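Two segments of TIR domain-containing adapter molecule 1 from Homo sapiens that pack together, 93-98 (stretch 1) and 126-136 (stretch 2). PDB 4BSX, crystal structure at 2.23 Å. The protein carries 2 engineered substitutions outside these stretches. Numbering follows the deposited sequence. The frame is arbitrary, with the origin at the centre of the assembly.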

ATOM      1  N   PRO A  93      -2.665  12.964  -1.300  1.00 18.32           N
ATOM      2  CA  PRO A  93      -1.324  12.648  -1.792  1.00 18.01           C
ATOM      3  C   PRO A  93      -1.396  11.758  -3.038  1.00 13.31           C
ATOM      4  O   PRO A  93      -2.383  11.042  -3.281  1.00 12.85           O
ATOM      5  CB  PRO A  93      -0.743  11.859  -0.640  1.00 18.44           C
ATOM      6  CG  PRO A  93      -1.915  11.062  -0.179  1.00 16.31           C
ATOM      7  CD  PRO A  93      -3.116  11.942  -0.345  1.00 20.38           C
ATOM      8  N   ASP A  94      -0.352  11.853  -3.831  1.00 11.40           N
ATOM      9  CA  ASP A  94      -0.008  10.876  -4.848  1.00 15.98           C
ATOM     10  C   ASP A  94       0.195   9.538  -4.139  1.00 15.56           C
ATOM     11  O   ASP A  94       0.993   9.457  -3.219  1.00 15.43           O
ATOM     12  CB  ASP A  94       1.319  11.302  -5.474  1.00 25.60           C
ATOM     13  CG  ASP A  94       1.811  10.335  -6.503  1.00 27.48           C
ATOM     14  OD1 ASP A  94       0.966   9.627  -7.107  1.00 21.92           O
ATOM     15  OD2 ASP A  94       3.047  10.312  -6.708  1.00 24.83           O
ATOM     16  N   VAL A  95      -0.553   8.510  -4.546  1.00 19.28           N
ATOM     17  CA  VAL A  95      -0.492   7.207  -3.885  1.00 14.96           C
ATOM     18  C   VAL A  95       0.235   6.154  -4.739  1.00 12.90           C
ATOM     19  O   VAL A  95       0.286   4.992  -4.379  1.00  9.91           O
ATOM     20  CB  VAL A  95      -1.922   6.681  -3.476  1.00  8.47           C
ATOM     21  CG1 VAL A  95      -2.648   7.709  -2.621  1.00  8.67           C
ATOM     22  CG2 VAL A  95      -2.747   6.208  -4.712  1.00  7.35           C
ATOM     23  N   SER A  96       0.810   6.543  -5.867  1.00 13.75           N
ATOM     24  CA  SER A  96       1.187   5.551  -6.873  1.00  9.58           C
ATOM     25  C   SER A  96       2.339   4.638  -6.399  1.00 15.03           C
ATOM     26  O   SER A  96       2.370   3.443  -6.726  1.00  8.96           O
ATOM     27  CB  SER A  96       1.539   6.257  -8.181  1.00 14.03           C
ATOM     28  OG  SER A  96       2.727   7.030  -8.025  1.00 20.80           O
ATOM     29  N   TRP A  97       3.239   5.186  -5.582  1.00 11.02           N
ATOM     30  CA  TRP A  97       4.437   4.476  -5.139  1.00 14.16           C
ATOM     31  C   TRP A  97       4.014   3.492  -4.045  1.00 14.06           C
ATOM     32  O   TRP A  97       4.376   2.329  -4.047  1.00  8.73           O
ATOM     33  CB  TRP A  97       5.500   5.462  -4.620  1.00  8.96           C
ATOM     34  CG  TRP A  97       6.907   4.872  -4.468  1.00 14.17           C
ATOM     35  CD1 TRP A  97       7.249   3.551  -4.419  1.00 15.99           C
ATOM     36  CD2 TRP A  97       8.140   5.604  -4.366  1.00 17.10           C
ATOM     37  NE1 TRP A  97       8.617   3.413  -4.290  1.00 14.72           N
ATOM     38  CE2 TRP A  97       9.185   4.659  -4.251  1.00 18.51           C
ATOM     39  CE3 TRP A  97       8.462   6.969  -4.361  1.00 16.67           C
ATOM     40  CZ2 TRP A  97      10.533   5.036  -4.126  1.00 20.88           C
ATOM     41  CZ3 TRP A  97       9.792   7.343  -4.218  1.00  9.33           C
ATOM     42  CH2 TRP A  97      10.813   6.381  -4.117  1.00 18.34           C
ATOM     43  N   ALA A  98       3.247   4.005  -3.101  1.00 13.61           N
ATOM     44  CA  ALA A  98       2.634   3.201  -2.076  1.00 12.69           C
ATOM     45  C   ALA A  98       1.843   2.067  -2.710  1.00 12.17           C
ATOM     46  O   ALA A  98       1.943   0.909  -2.314  1.00 11.55           O
ATOM     47  CB  ALA A  98       1.720   4.075  -1.238  1.00 11.79           C
TER
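Stretch 2 (126-136) RTLSSRDDHRL

How is stretch 2 laid against stretch 1? It starts as the tail of a helix, Arg126 onward, then leaves it for a loop in which Asp133 to Leu136 form a type I beta turn. Stretch 1 comes in as a loop from Pro93 and enters a helix at Ser96, with Val95 as the N-cap residue. The backbones stay well apart, Ser96 CA to Thr127 CA being 7.2 Å and Trp97 CA to Leu128 CA 8.8 Å, so side chains make the contact, which buries 314 Å² in all. Ser96 pairs with Thr127 and Trp97 with Leu128, so over this short step the residue numbers rise together.

What holds the beginning of stretch 1? Pro93 makes no contact with stretch 2, but Asp94 points toward it, and its OD2 accepts a hydrogen bond from Arg131 NH1 at 2.9 Å. The N-H...acceptor angle of 167° is nearly straight, and the carboxylate oxygen lies at the edge of the guanidinium, near its plane, as suits a salt bridge. Arg131 is itself steadied by Asp133, whose OD2 lies 2.7 Å from Arg131 NH2. Asp94 OD2 also comes within 3.1 Å of Thr127 CG2.

Where does the helix that begins at Ser96 meet the helix of stretch 2? Val95 turns away, whereas Ser96 faces stretch 2, its OG 3.7 Å from Thr127 CB. Asp94 OD1 accepts weak hydrogen bonds from Ser96 N and Ser96 OG, both at 3.3 Å, so one carboxylate links the start of this helix to Arg131.

What does Trp97 rest against? Its CZ3 packs on Leu128 CD2 at 3.9 Å, an apolar contact, while its CH2 lies 3.4 Å from Arg135 NH2. Trp97 CZ3 lies over one face of the Arg135 guanidinium. Trp97 thus reaches both the helix and the later turn of stretch 2, and Ala98 beyond it is out of reach.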

ATOM      1  N   ARG A 126       5.786   6.941 -14.184  1.00 23.94           N
ATOM      2  CA  ARG A 126       5.118   8.002 -14.931  1.00 19.35           C
ATOM      3  C   ARG A 126       4.746   9.162 -14.038  1.00 16.42           C
ATOM      4  O   ARG A 126       5.057  10.289 -14.334  1.00 24.88           O
ATOM      5  CB  ARG A 126       3.869   7.452 -15.592  1.00 27.50           C
ATOM      6  CG  ARG A 126       3.314   8.301 -16.721  1.00 42.97           C
ATOM      7  CD  ARG A 126       2.130   7.596 -17.329  1.00 52.03           C
ATOM      8  NE  ARG A 126       2.458   6.183 -17.502  1.00 61.64           N
ATOM      9  CZ  ARG A 126       1.571   5.200 -17.496  1.00 66.26           C
ATOM     10  NH1 ARG A 126       0.286   5.478 -17.339  1.00 67.69           N
ATOM     11  NH2 ARG A 126       1.977   3.942 -17.647  1.00 56.26           N
ATOM     12  N   THR A 127       4.093   8.891 -12.928  1.00 16.96           N
ATOM     13  CA  THR A 127       3.729   9.950 -12.002  1.00 20.66           C
ATOM     14  C   THR A 127       4.954  10.787 -11.528  1.00 13.20           C
ATOM     15  O   THR A 127       4.943  12.004 -11.671  1.00 20.11           O
ATOM     16  CB  THR A 127       2.960   9.364 -10.830  1.00 15.16           C
ATOM     17  OG1 THR A 127       1.728   8.836 -11.304  1.00 26.54           O
ATOM     18  CG2 THR A 127       2.656  10.417  -9.807  1.00 20.16           C
ATOM     19  N   LEU A 128       6.003  10.151 -11.000  1.00 11.93           N
ATOM     20  CA  LEU A 128       7.171  10.888 -10.520  1.00 10.56           C
ATOM     21  C   LEU A 128       7.879  11.683 -11.662  1.00 10.24           C
ATOM     22  O   LEU A 128       8.398  12.755 -11.449  1.00  6.09           O
ATOM     23  CB  LEU A 128       8.152   9.951  -9.779  1.00 16.38           C
ATOM     24  CG  LEU A 128       7.895   9.784  -8.267  1.00 13.50           C
ATOM     25  CD1 LEU A 128       6.647   8.972  -8.042  1.00  8.64           C
ATOM     26  CD2 LEU A 128       9.080   9.194  -7.532  1.00 10.68           C
ATOM     27  N   SER A 129       7.881  11.146 -12.871  1.00 14.19           N
ATOM     28  CA  SER A 129       8.450  11.838 -14.008  1.00 11.09           C
ATOM     29  C   SER A 129       7.742  13.121 -14.352  1.00 19.50           C
ATOM     30  O   SER A 129       8.376  14.130 -14.687  1.00 19.61           O
ATOM     31  CB  SER A 129       8.404  10.931 -15.232  1.00 14.08           C
ATOM     32  OG  SER A 129       9.380   9.920 -15.064  1.00 27.16           O
ATOM     33  N   SER A 130       6.422  13.070 -14.298  1.00 13.82           N
ATOM     34  CA  SER A 130       5.612  14.142 -14.748  1.00 12.90           C
ATOM     35  C   SER A 130       5.852  15.359 -13.869  1.00 15.06           C
ATOM     36  O   SER A 130       5.498  16.491 -14.236  1.00 14.87           O
ATOM     37  CB  SER A 130       4.114  13.734 -14.713  1.00 16.22           C
ATOM     38  OG  SER A 130       3.608  13.724 -13.370  1.00 21.84           O
ATOM     39  N   ARG A 131       6.415  15.146 -12.686  1.00  9.08           N
ATOM     40  CA  ARG A 131       6.803  16.308 -11.860  1.00 12.41           C
ATOM     41  C   ARG A 131       8.312  16.387 -11.588  1.00 10.58           C
ATOM     42  O   ARG A 131       8.773  17.085 -10.640  1.00  6.95           O
ATOM     43  CB  ARG A 131       6.051  16.324 -10.543  1.00  8.83           C
ATOM     44  CG  ARG A 131       6.057  15.012  -9.788  1.00  6.14           C
ATOM     45  CD  ARG A 131       5.477  15.239  -8.420  1.00 14.14           C
ATOM     46  NE  ARG A 131       5.952  14.269  -7.445  1.00 16.37           N
ATOM     47  CZ  ARG A 131       5.290  13.182  -7.073  1.00 19.09           C
ATOM     48  NH1 ARG A 131       4.082  12.904  -7.579  1.00 21.79           N
ATOM     49  NH2 ARG A 131       5.826  12.368  -6.175  1.00 21.11           N
ATOM     50  N   ASP A 132       9.082  15.685 -12.418  1.00  6.11           N
ATOM     51  CA  ASP A 132      10.544  15.636 -12.224  1.00 13.67           C
ATOM     52  C   ASP A 132      10.965  15.448 -10.753  1.00 11.22           C
ATOM     53  O   ASP A 132      11.773  16.227 -10.209  1.00 12.31           O
ATOM     54  CB  ASP A 132      11.157  16.934 -12.762  1.00 21.94           C
ATOM     55  CG  ASP A 132      12.573  16.748 -13.246  1.00 26.59           C
ATOM     56  OD1 ASP A 132      13.262  15.800 -12.775  1.00 35.87           O
ATOM     57  OD2 ASP A 132      12.998  17.564 -14.086  1.00 24.45           O
ATOM     58  N   ASP A 133      10.392  14.443 -10.094  1.00 13.15           N
ATOM     59  CA  ASP A 133      10.667  14.197  -8.683  1.00 13.01           C
ATOM     60  C   ASP A 133      12.158  13.773  -8.519  1.00 16.44           C
ATOM     61  O   ASP A 133      12.667  12.982  -9.327  1.00  6.67           O
ATOM     62  CB  ASP A 133       9.753  13.064  -8.216  1.00 21.48           C
ATOM     63  CG  ASP A 133       9.602  13.004  -6.725  1.00 13.21           C
ATOM     64  OD1 ASP A 133      10.619  12.807  -6.027  1.00 10.64           O
ATOM     65  OD2 ASP A 133       8.447  13.144  -6.268  1.00 11.36           O
ATOM     66  N   HIS A 134      12.840  14.297  -7.486  1.00 11.00           N
ATOM     67  CA  HIS A 134      14.261  13.962  -7.253  1.00 19.36           C
ATOM     68  C   HIS A 134      14.415  12.525  -6.749  1.00 11.73           C
ATOM     69  O   HIS A 134      15.509  12.008  -6.701  1.00 14.23           O
ATOM     70  CB  HIS A 134      14.935  14.904  -6.253  1.00 15.42           C
ATOM     71  CG  HIS A 134      14.276  14.916  -4.912  1.00 21.90           C
ATOM     72  ND1 HIS A 134      14.530  13.962  -3.946  1.00 25.16           N
ATOM     73  CD2 HIS A 134      13.356  15.756  -4.381  1.00 17.59           C
ATOM     74  CE1 HIS A 134      13.798  14.214  -2.876  1.00 17.68           C
ATOM     75  NE2 HIS A 134      13.073  15.294  -3.116  1.00 25.10           N
ATOM     76  N   ARG A 135      13.313  11.878  -6.397  1.00  8.67           N
ATOM     77  CA  ARG A 135      13.394  10.492  -5.988  1.00 13.24           C
ATOM     78  C   ARG A 135      13.090   9.571  -7.161  1.00  9.06           C
ATOM     79  O   ARG A 135      12.911   8.379  -6.979  1.00 13.66           O
ATOM     80  CB  ARG A 135      12.425  10.210  -4.836  1.00 15.04           C
ATOM     81  CG  ARG A 135      12.653  11.091  -3.588  1.00 14.17           C
ATOM     82  CD  ARG A 135      11.718  10.667  -2.454  1.00 21.49           C
ATOM     83  NE  ARG A 135      11.874   9.237  -2.112  1.00 28.35           N
ATOM     84  CZ  ARG A 135      11.178   8.594  -1.164  1.00 42.71           C
ATOM     85  NH1 ARG A 135      10.259   9.245  -0.456  1.00 39.90           N
ATOM     86  NH2 ARG A 135      11.393   7.293  -0.913  1.00 31.93           N
ATOM     87  N   LEU A 136      13.016  10.104  -8.367  1.00  9.60           N
ATOM     88  CA  LEU A 136      12.689   9.238  -9.503  1.00 15.51           C
ATOM     89  C   LEU A 136      13.657   8.074  -9.688  1.00 14.62           C
ATOM     90  O   LEU A 136      13.197   6.963  -9.949  1.00 18.95           O
ATOM     91  CB  LEU A 136      12.630  10.015 -10.807  1.00 10.18           C
ATOM     92  CG  LEU A 136      12.269   9.170 -12.040  1.00 12.96           C
ATOM     93  CD1 LEU A 136      10.863   8.599 -11.920  1.00 14.77           C
ATOM     94  CD2 LEU A 136      12.402  10.044 -13.281  1.00 16.97           C
TER